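PDB 2NQL: Isomerase/lactonizing enzyme from Agrobacterium fabrum str. C58, which is of unknown function but belongs to the mandelate racemase/muconate lactonizing enzyme family of the enolase superfamily and holds a sodium ion. Local coordinates for residues N83-G88 with Y106-V111; I91-D94 with S99-Y102. All coordinates share one frame; numbering follows the deposited sequence.

Overall arrangement
Both interactions tie helix 98-109 to what precedes it in the N-terminal domain of this enolase-superfamily chain, and their centres lie 12 Å apart. Interaction 1 joins the later part of that helix to helix 75-90; interaction 2 joins its first turn to the loop connecting the two helices. Interaction 1 is the core contact: leucines meet methionines, every touching residue is buried, and the second subunit packs against several of them. Interaction 2 is only partly buried, with no other chain touching it, and there an arginine lies over a valine while its charge is answered further along the helix. One contact is thus wholly apolar; the other sets the flat face of a charged group against a methyl.

Interaction 1: residues N83-G88 with Y106-V111; sequences NDLLAG and YDMMRV
Met-108 pushes its terminal methyl against Leu-85 and Leu-86, neighbours on helix 75-90, and this is the tight part of the contact. Met-108 CE stands 3.6 Å from Leu-86 CD2, the closest approach between the two segments. Met-108 and Leu-85 reach for each other tip to tip, Met-108 CE lying 4.0 Å from Leu-85 CD1 and about equally far from CG and CD2, so the methyl sits against the whole leucine fork. A bend about the bond from SD to CG (chi3 -71°) swings CE out of line with the rest of the chain and against the two leucines. Met-109 is looser, with Met-109 CG 4.3 Å from Leu-85 CD2.

All four side chains are buried. Leu-86 continues onto Tyr-119, Ala-122 and Leu-126 of helix 117-138, whereas Leu-85, Met-108 and Met-109 pack on Tyr-36, Val-38 and Val-45 of the second subunit, respectively. With 9.3 Å between Leu-86 CA and Met-108 CA, long side chains span the gap. No hydrogen bond crosses it, which implies that apolar burial holds together these two successive helices of the family's N-terminal domain, on a surface shared with the dimer interface.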
ATOM      1  N   ASN A  83     -11.214   3.003  13.155  1.00 15.38           N
ATOM      2  CA  ASN A  83     -11.545   3.117  14.587  1.00 14.62           C
ATOM      3  C   ASN A  83     -10.376   3.668  15.435  1.00 19.65           C
ATOM      4  O   ASN A  83     -10.597   4.483  16.354  1.00 19.93           O
ATOM      5  CB  ASN A  83     -12.004   1.787  15.175  1.00 18.96           C
ATOM      6  CG  ASN A  83     -13.386   1.375  14.652  1.00 18.93           C
ATOM      7  OD1 ASN A  83     -14.283   2.215  14.499  1.00 21.29           O
ATOM      8  ND2 ASN A  83     -13.545   0.089  14.365  1.00 20.36           N
ATOM      9  N   ASP A  84      -9.161   3.227  15.122  1.00 16.34           N
ATOM     10  CA  ASP A  84      -7.992   3.633  15.934  1.00 19.59           C
ATOM     11  C   ASP A  84      -7.495   5.021  15.576  1.00 20.31           C
ATOM     12  O   ASP A  84      -7.114   5.794  16.458  1.00 21.22           O
ATOM     13  CB  ASP A  84      -6.823   2.633  15.810  1.00 19.49           C
ATOM     14  CG  ASP A  84      -5.596   3.058  16.659  1.00 20.36           C
ATOM     15  OD1 ASP A  84      -5.715   3.111  17.891  1.00 23.60           O
ATOM     16  OD2 ASP A  84      -4.547   3.380  16.075  1.00 23.50           O
ATOM     17  N   LEU A  85      -7.463   5.313  14.280  1.00 16.14           N
ATOM     18  CA  LEU A  85      -6.762   6.474  13.758  1.00 16.48           C
ATOM     19  C   LEU A  85      -7.657   7.479  13.047  1.00 21.78           C
ATOM     20  O   LEU A  85      -7.661   8.661  13.385  1.00 18.31           O
ATOM     21  CB  LEU A  85      -5.614   6.055  12.830  1.00 16.27           C
ATOM     22  CG  LEU A  85      -4.921   7.172  12.025  1.00 17.14           C
ATOM     23  CD1 LEU A  85      -4.100   8.146  12.923  1.00 18.53           C
ATOM     24  CD2 LEU A  85      -4.073   6.644  10.848  1.00 22.02           C
ATOM     25  N   LEU A  86      -8.388   7.036  12.026  1.00 15.72           N
ATOM     26  CA  LEU A  86      -8.864   8.004  11.037  1.00 17.63           C
ATOM     27  C   LEU A  86     -10.134   8.727  11.489  1.00 19.04           C
ATOM     28  O   LEU A  86     -10.303   9.913  11.212  1.00 18.82           O
ATOM     29  CB  LEU A  86      -9.100   7.318   9.687  1.00 13.48           C
ATOM     30  CG  LEU A  86      -7.866   6.767   9.002  1.00 15.66           C
ATOM     31  CD1 LEU A  86      -8.306   5.747   7.934  1.00 18.14           C
ATOM     32  CD2 LEU A  86      -7.059   7.920   8.367  1.00 19.33           C
ATOM     33  N   ALA A  87     -11.014   8.008  12.188  1.00 19.23           N
ATOM     34  CA  ALA A  87     -12.285   8.584  12.648  1.00 17.71           C
ATOM     35  C   ALA A  87     -12.046   9.829  13.510  1.00 21.68           C
ATOM     36  O   ALA A  87     -12.751  10.811  13.382  1.00 20.43           O
ATOM     37  CB  ALA A  87     -13.094   7.593  13.418  1.00 18.32           C
ATOM     38  N   GLY A  88     -11.037   9.765  14.371  1.00 20.35           N
ATOM     39  CA  GLY A  88     -10.689  10.884  15.261  1.00 17.73           C
ATOM     40  C   GLY A  88     -10.348  12.167  14.536  1.00 17.18           C
ATOM     41  O   GLY A  88     -10.563  13.259  15.079  1.00 21.48           O
ATOM     42  N   TYR A 106      -4.762  11.544   3.996  1.00 16.18           N
ATOM     43  CA  TYR A 106      -3.699  10.967   3.183  1.00 15.47           C
ATOM     44  C   TYR A 106      -2.322  11.396   3.676  1.00 16.81           C
ATOM     45  O   TYR A 106      -1.404  10.567   3.849  1.00 17.00           O
ATOM     46  CB  TYR A 106      -3.887  11.329   1.707  1.00 17.85           C
ATOM     47  CG  TYR A 106      -2.887  10.684   0.789  1.00 19.62           C
ATOM     48  CD1 TYR A 106      -3.047   9.366   0.360  1.00 18.61           C
ATOM     49  CD2 TYR A 106      -1.782  11.404   0.311  1.00 18.29           C
ATOM     50  CE1 TYR A 106      -2.112   8.781  -0.514  1.00 16.17           C
ATOM     51  CE2 TYR A 106      -0.847  10.824  -0.526  1.00 18.47           C
ATOM     52  CZ  TYR A 106      -1.012   9.533  -0.954  1.00 20.47           C
ATOM     53  OH  TYR A 106      -0.079   9.007  -1.804  1.00 19.88           O
ATOM     54  N   ASP A 107      -2.185  12.699   3.900  1.00 17.11           N
ATOM     55  CA  ASP A 107      -0.917  13.263   4.407  1.00 17.71           C
ATOM     56  C   ASP A 107      -0.407  12.690   5.731  1.00 22.70           C
ATOM     57  O   ASP A 107       0.801  12.737   5.976  1.00 20.22           O
ATOM     58  CB  ASP A 107      -1.042  14.784   4.532  1.00 20.42           C
ATOM     59  CG  ASP A 107      -0.972  15.477   3.208  1.00 31.03           C
ATOM     60  OD1 ASP A 107      -0.711  14.812   2.181  1.00 27.98           O
ATOM     61  OD2 ASP A 107      -1.185  16.704   3.188  1.00 29.43           O
ATOM     62  N   MET A 108      -1.299  12.158   6.574  1.00 16.87           N
ATOM     63  CA  MET A 108      -0.907  11.639   7.892  1.00 17.16           C
ATOM     64  C   MET A 108       0.128  10.513   7.799  1.00 20.85           C
ATOM     65  O   MET A 108       0.982  10.391   8.670  1.00 19.43           O
ATOM     66  CB  MET A 108      -2.097  11.169   8.729  1.00 15.81           C
ATOM     67  CG  MET A 108      -3.081  12.272   9.148  1.00 16.27           C
ATOM     68  SD  MET A 108      -4.001  11.846  10.608  1.00 19.59           S
ATOM     69  CE  MET A 108      -5.075  10.544   9.926  1.00 20.37           C
ATOM     70  N   MET A 109       0.045   9.691   6.744  1.00 19.43           N
ATOM     71  CA  MET A 109       0.831   8.474   6.676  1.00 16.51           C
ATOM     72  C   MET A 109       1.632   8.327   5.396  1.00 17.05           C
ATOM     73  O   MET A 109       2.334   7.342   5.224  1.00 19.10           O
ATOM     74  CB  MET A 109      -0.074   7.241   6.899  1.00 15.69           C
ATOM     75  CG  MET A 109      -0.635   7.116   8.335  1.00 17.59           C
ATOM     76  SD  MET A 109       0.625   6.830   9.620  1.00 21.31           S
ATOM     77  CE  MET A 109       0.763   5.043   9.540  1.00 21.24           C
ATOM     78  N   ARG A 110       1.537   9.300   4.491  1.00 19.42           N
ATOM     79  CA  ARG A 110       2.173   9.153   3.193  1.00 20.39           C
ATOM     80  C   ARG A 110       3.690   8.967   3.256  1.00 19.77           C
ATOM     81  O   ARG A 110       4.223   8.121   2.542  1.00 19.12           O
ATOM     82  CB  ARG A 110       1.732  10.220   2.173  1.00 23.71           C
ATOM     83  CG  ARG A 110       2.437  11.562   2.247  1.00 28.35           C
ATOM     84  CD  ARG A 110       1.750  12.657   1.411  1.00 29.81           C
ATOM     85  NE  ARG A 110       2.144  12.689  -0.001  1.00 26.78           N
ATOM     86  CZ  ARG A 110       2.025  13.762  -0.800  1.00 33.67           C
ATOM     87  NH1 ARG A 110       1.539  14.903  -0.327  1.00 30.89           N
ATOM     88  NH2 ARG A 110       2.417  13.711  -2.068  1.00 24.51           N
ATOM     89  N   VAL A 111       4.363   9.710   4.121  1.00 17.66           N
ATOM     90  CA  VAL A 111       5.841   9.648   4.151  1.00 21.02           C
ATOM     91  C   VAL A 111       6.370   8.309   4.676  1.00 21.16           C
ATOM     92  O   VAL A 111       7.539   7.999   4.504  1.00 20.15           O
ATOM     93  CB  VAL A 111       6.482  10.817   4.934  1.00 20.72           C
ATOM     94  CG1 VAL A 111       6.034  12.168   4.328  1.00 23.48           C
ATOM     95  CG2 VAL A 111       6.206  10.701   6.470  1.00 17.59           C
TER

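Interaction 2: residues I91-D94 with S99-Y102; sequences IGRD and SAVY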
ATOM      1  N   ILE A  91     -14.012  13.371  12.796  1.00 19.23           N
ATOM      2  CA  ILE A  91     -14.942  13.914  13.781  1.00 19.72           C
ATOM      3  C   ILE A  91     -14.570  15.370  14.133  1.00 28.17           C
ATOM      4  O   ILE A  91     -13.395  15.685  14.406  1.00 21.36           O
ATOM      5  CB  ILE A  91     -15.003  13.002  15.041  1.00 21.70           C
ATOM      6  CG1 ILE A  91     -15.780  11.704  14.742  1.00 23.86           C
ATOM      7  CG2 ILE A  91     -15.635  13.735  16.234  1.00 24.85           C
ATOM      8  CD1 ILE A  91     -15.426  10.535  15.670  1.00 24.97           C
ATOM      9  N   GLY A  92     -15.556  16.263  14.066  1.00 23.71           N
ATOM     10  CA  GLY A  92     -15.292  17.700  14.244  1.00 23.65           C
ATOM     11  C   GLY A  92     -15.016  18.462  12.962  1.00 24.86           C
ATOM     12  O   GLY A  92     -15.200  19.679  12.918  1.00 26.33           O
ATOM     13  N   ARG A  93     -14.609  17.764  11.894  1.00 17.95           N
ATOM     14  CA  ARG A  93     -14.476  18.405  10.586  1.00 20.88           C
ATOM     15  C   ARG A  93     -15.888  18.444   9.984  1.00 22.26           C
ATOM     16  O   ARG A  93     -16.801  17.823  10.519  1.00 22.82           O
ATOM     17  CB  ARG A  93     -13.553  17.615   9.642  1.00 23.30           C
ATOM     18  CG  ARG A  93     -12.094  17.436  10.116  1.00 25.31           C
ATOM     19  CD  ARG A  93     -11.323  18.732  10.009  1.00 24.01           C
ATOM     20  NE  ARG A  93     -11.096  19.241   8.649  1.00 24.51           N
ATOM     21  CZ  ARG A  93     -10.028  18.983   7.894  1.00 24.51           C
ATOM     22  NH1 ARG A  93      -9.099  18.146   8.324  1.00 24.62           N
ATOM     23  NH2 ARG A  93      -9.892  19.534   6.684  1.00 25.94           N
ATOM     24  N   ASP A  94     -16.044  19.145   8.872  1.00 23.17           N
ATOM     25  CA  ASP A  94     -17.323  19.109   8.174  1.00 25.99           C
ATOM     26  C   ASP A  94     -17.152  18.763   6.701  1.00 26.50           C
ATOM     27  O   ASP A  94     -16.035  18.483   6.235  1.00 23.93           O
ATOM     28  CB  ASP A  94     -18.083  20.418   8.376  1.00 23.60           C
ATOM     29  CG  ASP A  94     -17.401  21.608   7.713  1.00 28.93           C
ATOM     30  OD1 ASP A  94     -16.834  21.488   6.607  1.00 31.17           O
ATOM     31  OD2 ASP A  94     -17.451  22.696   8.311  1.00 33.98           O
ATOM     32  N   SER A  99     -12.659  17.012  -0.215  1.00 17.25           N
ATOM     33  CA  SER A  99     -11.340  16.684  -0.763  1.00 20.32           C
ATOM     34  C   SER A  99     -10.202  17.195   0.123  1.00 24.76           C
ATOM     35  O   SER A  99      -9.151  16.558   0.222  1.00 21.21           O
ATOM     36  CB  SER A  99     -11.190  17.155  -2.194  1.00 25.17           C
ATOM     37  OG  SER A  99     -12.070  16.413  -3.030  1.00 26.74           O
ATOM     38  N   ALA A 100     -10.448  18.317   0.795  1.00 21.05           N
ATOM     39  CA  ALA A 100      -9.520  18.825   1.808  1.00 23.29           C
ATOM     40  C   ALA A 100      -9.353  17.838   2.976  1.00 25.54           C
ATOM     41  O   ALA A 100      -8.232  17.613   3.446  1.00 23.21           O
ATOM     42  CB  ALA A 100      -9.980  20.207   2.324  1.00 24.76           C
ATOM     43  N   VAL A 101     -10.454  17.239   3.432  1.00 18.43           N
ATOM     44  CA  VAL A 101     -10.382  16.233   4.496  1.00 21.95           C
ATOM     45  C   VAL A 101      -9.598  14.994   4.029  1.00 22.15           C
ATOM     46  O   VAL A 101      -8.688  14.533   4.748  1.00 19.43           O
ATOM     47  CB  VAL A 101     -11.766  15.845   5.064  1.00 21.21           C
ATOM     48  CG1 VAL A 101     -11.653  14.699   6.116  1.00 20.86           C
ATOM     49  CG2 VAL A 101     -12.465  17.067   5.699  1.00 20.23           C
ATOM     50  N   TYR A 102      -9.937  14.483   2.836  1.00 20.39           N
ATOM     51  CA  TYR A 102      -9.178  13.402   2.203  1.00 18.25           C
ATOM     52  C   TYR A 102      -7.666  13.683   2.176  1.00 21.42           C
ATOM     53  O   TYR A 102      -6.848  12.835   2.577  1.00 16.60           O
ATOM     54  CB  TYR A 102      -9.678  13.083   0.770  1.00 18.17           C
ATOM     55  CG  TYR A 102      -8.735  12.114   0.108  1.00 19.82           C
ATOM     56  CD1 TYR A 102      -8.819  10.731   0.367  1.00 18.25           C
ATOM     57  CD2 TYR A 102      -7.691  12.576  -0.697  1.00 16.40           C
ATOM     58  CE1 TYR A 102      -7.898   9.835  -0.218  1.00 15.15           C
ATOM     59  CE2 TYR A 102      -6.759  11.702  -1.269  1.00 21.32           C
ATOM     60  CZ  TYR A 102      -6.857  10.339  -1.028  1.00 15.30           C
ATOM     61  OH  TYR A 102      -5.925   9.510  -1.613  1.00 19.44           O
TER
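This is a loop-on-helix contact in the N-terminal domain, where the connection between helices 75-90 and 98-109 turns back and rests an arginine on the first turn of the second helix. Arg-93 and Val-101 carry it, their side chains sliding past each other in opposite directions. The CG2 methyl of Val-101 lies over one face of the Arg-93 guanidinium, 3.6 Å above its plane and displaced toward the rim. The nearest atom is Arg-93 NH2, 3.7 Å from Val-101 CG2, with CZ almost as close.

The arginine is not extended. Successive bends at chi2 (-73°) and chi3 (-66°) fold it around the valine methyl, so that Arg-93 CB also comes within 4.1 Å of Val-101 CG2. From the backbone side, Asp-94 O lies 3.9 Å from Val-101 CG2. Arg-93 NH2 also lies 4.1 Å from Ala-100 C, which stands oblique to the guanidinium.

No hydrogen bond links the two segments. The charge is met next door, by a salt bridge from Arg-93 NH1 to Asp-104 OD2 further along the helix; that pairing would steady the guanidinium where it covers the valine. Asp-94 OD1 bonds instead to Ser-96 OG within the loop.

On the loop side, Gly-92 and Arg-93 make backbone hydrogen bonds to Ile-5, tying the contact to strand 5-15. Val-101 also packs on Leu-130 of helix 117-138, while Ser-99 and Tyr-102 reach helix 295-308 through Thr-296 and Asn-297.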